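PDB 4HMW: pyridoxamine 5'-phosphate oxidase from Burkholderia, which catalyses FMN-dependent, oxygen-consuming oxidations in the terminal steps of phenazine antibiotic biosynthesis. Local coordinates for residues P182-F187 / R198-R203. Sequence-based numbering, arbitrary orientation.
With FMN (flavin mononucleotide), chain C.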
loop_
_atom_site.group_PDB
_atom_site.type_symbol
_atom_site.label_atom_id
_atom_site.label_comp_id
_atom_site.label_asym_id
_atom_site.label_seq_id
_atom_site.Cartn_x
_atom_site.Cartn_y
_atom_site.Cartn_z
ATOM N N PRO B 182 11.807 -6.365 9.618
ATOM C CA PRO B 182 10.497 -6.940 9.910
ATOM C C PRO B 182 10.440 -7.653 11.246
ATOM O O PRO B 182 11.433 -8.282 11.636
ATOM C CB PRO B 182 10.305 -7.960 8.775
ATOM C CG PRO B 182 11.689 -8.324 8.358
ATOM C CD PRO B 182 12.498 -7.072 8.525
ATOM N N HIS B 183 9.292 -7.565 11.923
ATOM C CA HIS B 183 8.937 -8.541 12.965
ATOM C C HIS B 183 7.820 -9.467 12.494
ATOM O O HIS B 183 7.450 -10.405 13.212
ATOM C CB HIS B 183 8.501 -7.850 14.266
ATOM C CG HIS B 183 7.267 -7.028 14.127
ATOM N ND1 HIS B 183 7.312 -5.667 13.957
ATOM C CD2 HIS B 183 5.954 -7.371 14.117
ATOM C CE1 HIS B 183 6.079 -5.203 13.834
ATOM N NE2 HIS B 183 5.238 -6.217 13.925
ATOM N N GLU B 184 7.269 -9.191 11.309
ATOM C CA GLU B 184 6.176 -10.007 10.777
ATOM C C GLU B 184 6.191 -9.845 9.274
ATOM O O GLU B 184 6.364 -8.746 8.786
ATOM C CB GLU B 184 4.811 -9.576 11.347
ATOM C CG GLU B 184 3.646 -10.404 10.813
ATOM C CD GLU B 184 2.286 -9.959 11.365
ATOM O OE1 GLU B 184 1.284 -10.656 11.094
ATOM O OE2 GLU B 184 2.203 -8.926 12.090
ATOM N N MET B 185 6.041 -10.942 8.537
ATOM C CA MET B 185 5.823 -10.888 7.092
ATOM C C MET B 185 4.749 -11.858 6.657
ATOM O O MET B 185 4.589 -12.888 7.243
ATOM C CB MET B 185 7.104 -11.227 6.340
ATOM C CG MET B 185 8.145 -10.187 6.560
ATOM S SD MET B 185 9.653 -10.396 5.643
ATOM C CE MET B 185 9.095 -10.664 4.030
ATOM N N GLU B 186 4.004 -11.509 5.619
ATOM C CA GLU B 186 3.095 -12.474 5.018
ATOM C C GLU B 186 3.341 -12.538 3.553
ATOM O O GLU B 186 3.558 -11.490 2.874
ATOM C CB GLU B 186 1.598 -12.135 5.204
ATOM C CG GLU B 186 0.719 -13.286 4.587
ATOM C CD GLU B 186 -0.783 -12.996 4.364
ATOM O OE1 GLU B 186 -1.367 -12.082 5.031
ATOM O OE2 GLU B 186 -1.392 -13.728 3.526
ATOM N N PHE B 187 3.307 -13.771 3.057
ATOM C CA PHE B 187 3.447 -14.064 1.639
ATOM C C PHE B 187 2.118 -14.619 1.181
ATOM O O PHE B 187 1.622 -15.590 1.753
ATOM C CB PHE B 187 4.545 -15.085 1.466
ATOM C CG PHE B 187 5.911 -14.551 1.810
ATOM C CD1 PHE B 187 6.332 -14.541 3.129
ATOM C CD2 PHE B 187 6.758 -14.069 0.836
ATOM C CE1 PHE B 187 7.542 -14.036 3.480
ATOM C CE2 PHE B 187 8.004 -13.579 1.186
ATOM C CZ PHE B 187 8.393 -13.561 2.523
ATOM N N ARG B 198 -1.388 -18.589 1.837
ATOM C CA ARG B 198 -1.058 -17.519 2.786
ATOM C C ARG B 198 -0.100 -18.057 3.811
ATOM O O ARG B 198 -0.431 -18.960 4.548
ATOM C CB ARG B 198 -2.303 -17.018 3.508
ATOM C CG ARG B 198 -3.395 -16.430 2.587
ATOM C CD ARG B 198 -4.469 -15.772 3.427
ATOM N NE ARG B 198 -3.937 -14.623 4.156
ATOM C CZ ARG B 198 -4.611 -13.911 5.069
ATOM N NH1 ARG B 198 -5.851 -14.240 5.395
ATOM N NH2 ARG B 198 -4.015 -12.867 5.657
ATOM N N LEU B 199 1.114 -17.508 3.832
ATOM C CA LEU B 199 2.148 -17.934 4.757
ATOM C C LEU B 199 2.573 -16.748 5.581
ATOM O O LEU B 199 3.116 -15.757 5.062
ATOM C CB LEU B 199 3.362 -18.470 3.967
ATOM C CG LEU B 199 4.544 -18.950 4.817
ATOM C CD1 LEU B 199 4.204 -20.201 5.630
ATOM C CD2 LEU B 199 5.738 -19.222 3.894
ATOM N N ARG B 200 2.348 -16.850 6.875
ATOM C CA ARG B 200 2.717 -15.810 7.826
ATOM C C ARG B 200 3.959 -16.184 8.623
ATOM O O ARG B 200 4.054 -17.290 9.131
ATOM C CB ARG B 200 1.553 -15.536 8.791
ATOM C CG ARG B 200 1.951 -14.658 9.970
ATOM C CD ARG B 200 0.850 -14.503 11.006
ATOM N NE ARG B 200 -0.320 -13.794 10.543
ATOM C CZ ARG B 200 -1.528 -13.891 11.119
ATOM N NH1 ARG B 200 -1.724 -14.721 12.150
ATOM N NH2 ARG B 200 -2.560 -13.187 10.645
ATOM N N TYR B 201 4.922 -15.265 8.656
ATOM C CA TYR B 201 6.090 -15.335 9.536
ATOM C C TYR B 201 5.954 -14.336 10.674
ATOM O O TYR B 201 5.672 -13.163 10.436
ATOM C CB TYR B 201 7.358 -14.932 8.820
ATOM C CG TYR B 201 7.991 -15.977 7.916
ATOM C CD1 TYR B 201 7.485 -16.220 6.639
ATOM C CD2 TYR B 201 9.111 -16.703 8.327
ATOM C CE1 TYR B 201 8.079 -17.147 5.800
ATOM C CE2 TYR B 201 9.701 -17.646 7.502
ATOM C CZ TYR B 201 9.175 -17.856 6.231
ATOM O OH TYR B 201 9.748 -18.746 5.372
ATOM N N GLU B 202 6.194 -14.783 11.899
ATOM C CA GLU B 202 6.199 -13.869 13.049
ATOM C C GLU B 202 7.461 -14.083 13.858
ATOM O O GLU B 202 7.840 -15.216 14.106
ATOM C CB GLU B 202 5.006 -14.121 13.977
ATOM C CG GLU B 202 3.645 -13.746 13.440
ATOM C CD GLU B 202 2.484 -14.261 14.327
ATOM O OE1 GLU B 202 2.235 -15.494 14.334
ATOM O OE2 GLU B 202 1.838 -13.433 15.041
ATOM N N ARG B 203 8.075 -12.998 14.325
ATOM C CA ARG B 203 9.304 -13.134 15.089
ATOM C C ARG B 203 8.988 -13.786 16.406
ATOM O O ARG B 203 7.982 -13.489 17.024
ATOM C CB ARG B 203 10.028 -11.789 15.296
ATOM C CG ARG B 203 11.514 -11.972 15.567
ATOM C CD ARG B 203 12.199 -10.628 15.788
ATOM N NE ARG B 203 13.379 -10.712 16.656
ATOM C CZ ARG B 203 14.274 -9.735 16.802
ATOM N NH1 ARG B 203 15.316 -9.898 17.605
ATOM N NH2 ARG B 203 14.144 -8.593 16.133
HETATM N N1 FMN C . -9.831 -9.314 1.073
HETATM C C2 FMN C . -11.030 -8.873 1.560
HETATM O O2 FMN C . -11.389 -9.173 2.685
HETATM N N3 FMN C . -11.812 -8.045 0.801
HETATM C C4 FMN C . -11.435 -7.703 -0.475
HETATM O O4 FMN C . -12.178 -6.951 -1.137
HETATM C C4A FMN C . -10.231 -8.171 -0.988
HETATM N N5 FMN C . -9.848 -7.867 -2.283
HETATM C C5A FMN C . -8.611 -8.329 -2.739
HETATM C C6 FMN C . -8.212 -7.997 -4.016
HETATM C C7 FMN C . -6.984 -8.411 -4.493
HETATM C C7M FMN C . -6.601 -8.027 -5.879
HETATM C C8 FMN C . -6.160 -9.201 -3.700
HETATM C C8M FMN C . -4.821 -9.644 -4.187
HETATM C C9 FMN C . -6.555 -9.533 -2.418
HETATM C C9A FMN C . -7.800 -9.137 -1.945
HETATM N N10 FMN C . -8.244 -9.481 -0.642
HETATM C C10 FMN C . -9.446 -8.994 -0.194
HETATM C "C1'" FMN C . -7.469 -10.333 0.299
HETATM C "C2'" FMN C . -6.613 -9.482 1.241
HETATM O "O2'" FMN C . -5.461 -8.950 0.570
HETATM C "C3'" FMN C . -6.146 -10.266 2.468
HETATM O "O3'" FMN C . -5.431 -11.398 2.019
HETATM C "C4'" FMN C . -7.325 -10.659 3.378
HETATM O "O4'" FMN C . -8.340 -9.676 3.289
HETATM C "C5'" FMN C . -6.871 -10.930 4.804
HETATM O "O5'" FMN C . -6.180 -9.811 5.318
HETATM P P FMN C . -5.877 -9.670 6.879
HETATM O O1P FMN C . -7.175 -9.319 7.582
HETATM O O2P FMN C . -5.343 -11.021 7.376
HETATM O O3P FMN C . -4.908 -8.542 6.986
HETATM O O HOH W 1 12.435 -7.622 14.284
HETATM O O HOH W 2 0.259 -11.868 8.645
HETATM O O HOH W 3 0.050 -11.769 13.513
#
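CG of Glu-186 stands anti to its backbone N (chi1 -177°) and the chain runs on extended to reach Arg-198, whose bend at chi3 (65°) brings NE to the carboxylate. The grip is side-on and bidentate: Arg-198 NE lies 2.8 Å from Glu-186 OE2 and Arg-198 NH2 2.8 Å from Glu-186 OE1, both bonds nearly straight. The oxygens lie in the guanidinium plane, but each is met on its syn side by a nitrogen well out of the carboxylate plane. Thus oriented, Arg-198 NH2 also donates to FMN O2P at 2.9 Å, and FMN O3' lies over the guanidinium centre; Glu-186 thus stands in the second shell, placed to fix the rotation of the phosphate-binding Arg-198. On the sheet face that carries Glu-186, Glu-184 OE1 and Arg-200 NE, 3.6 Å apart, attract by charge alone, bridged by a water; another water links Glu-184 OE1 to Glu-202 OE2. On the other face, Phe-187 CE1 packs 3.8 Å from Tyr-201 CD1, the rings oblique with planes at 68°, and Tyr-201 OH hydrogen-bonds to Pro-27 O. Two backbone hydrogen bonds each join Met-185 to Tyr-201 and Phe-187 to Leu-199. The hairpin lies in the C-terminal dimerisation region, and from the second subunit Arg-87 pairs with Glu-184 OE2 and Ser-146 OG hydrogen-bonds to Arg-198 NH1. Strand 109-119 flanks 184-187, with a classic bulge where His-183 and Glu-184 face Ser-114; strand 207-212 flanks 198-203, and helix 30-43 covers the Phe-187 and Leu-199 face.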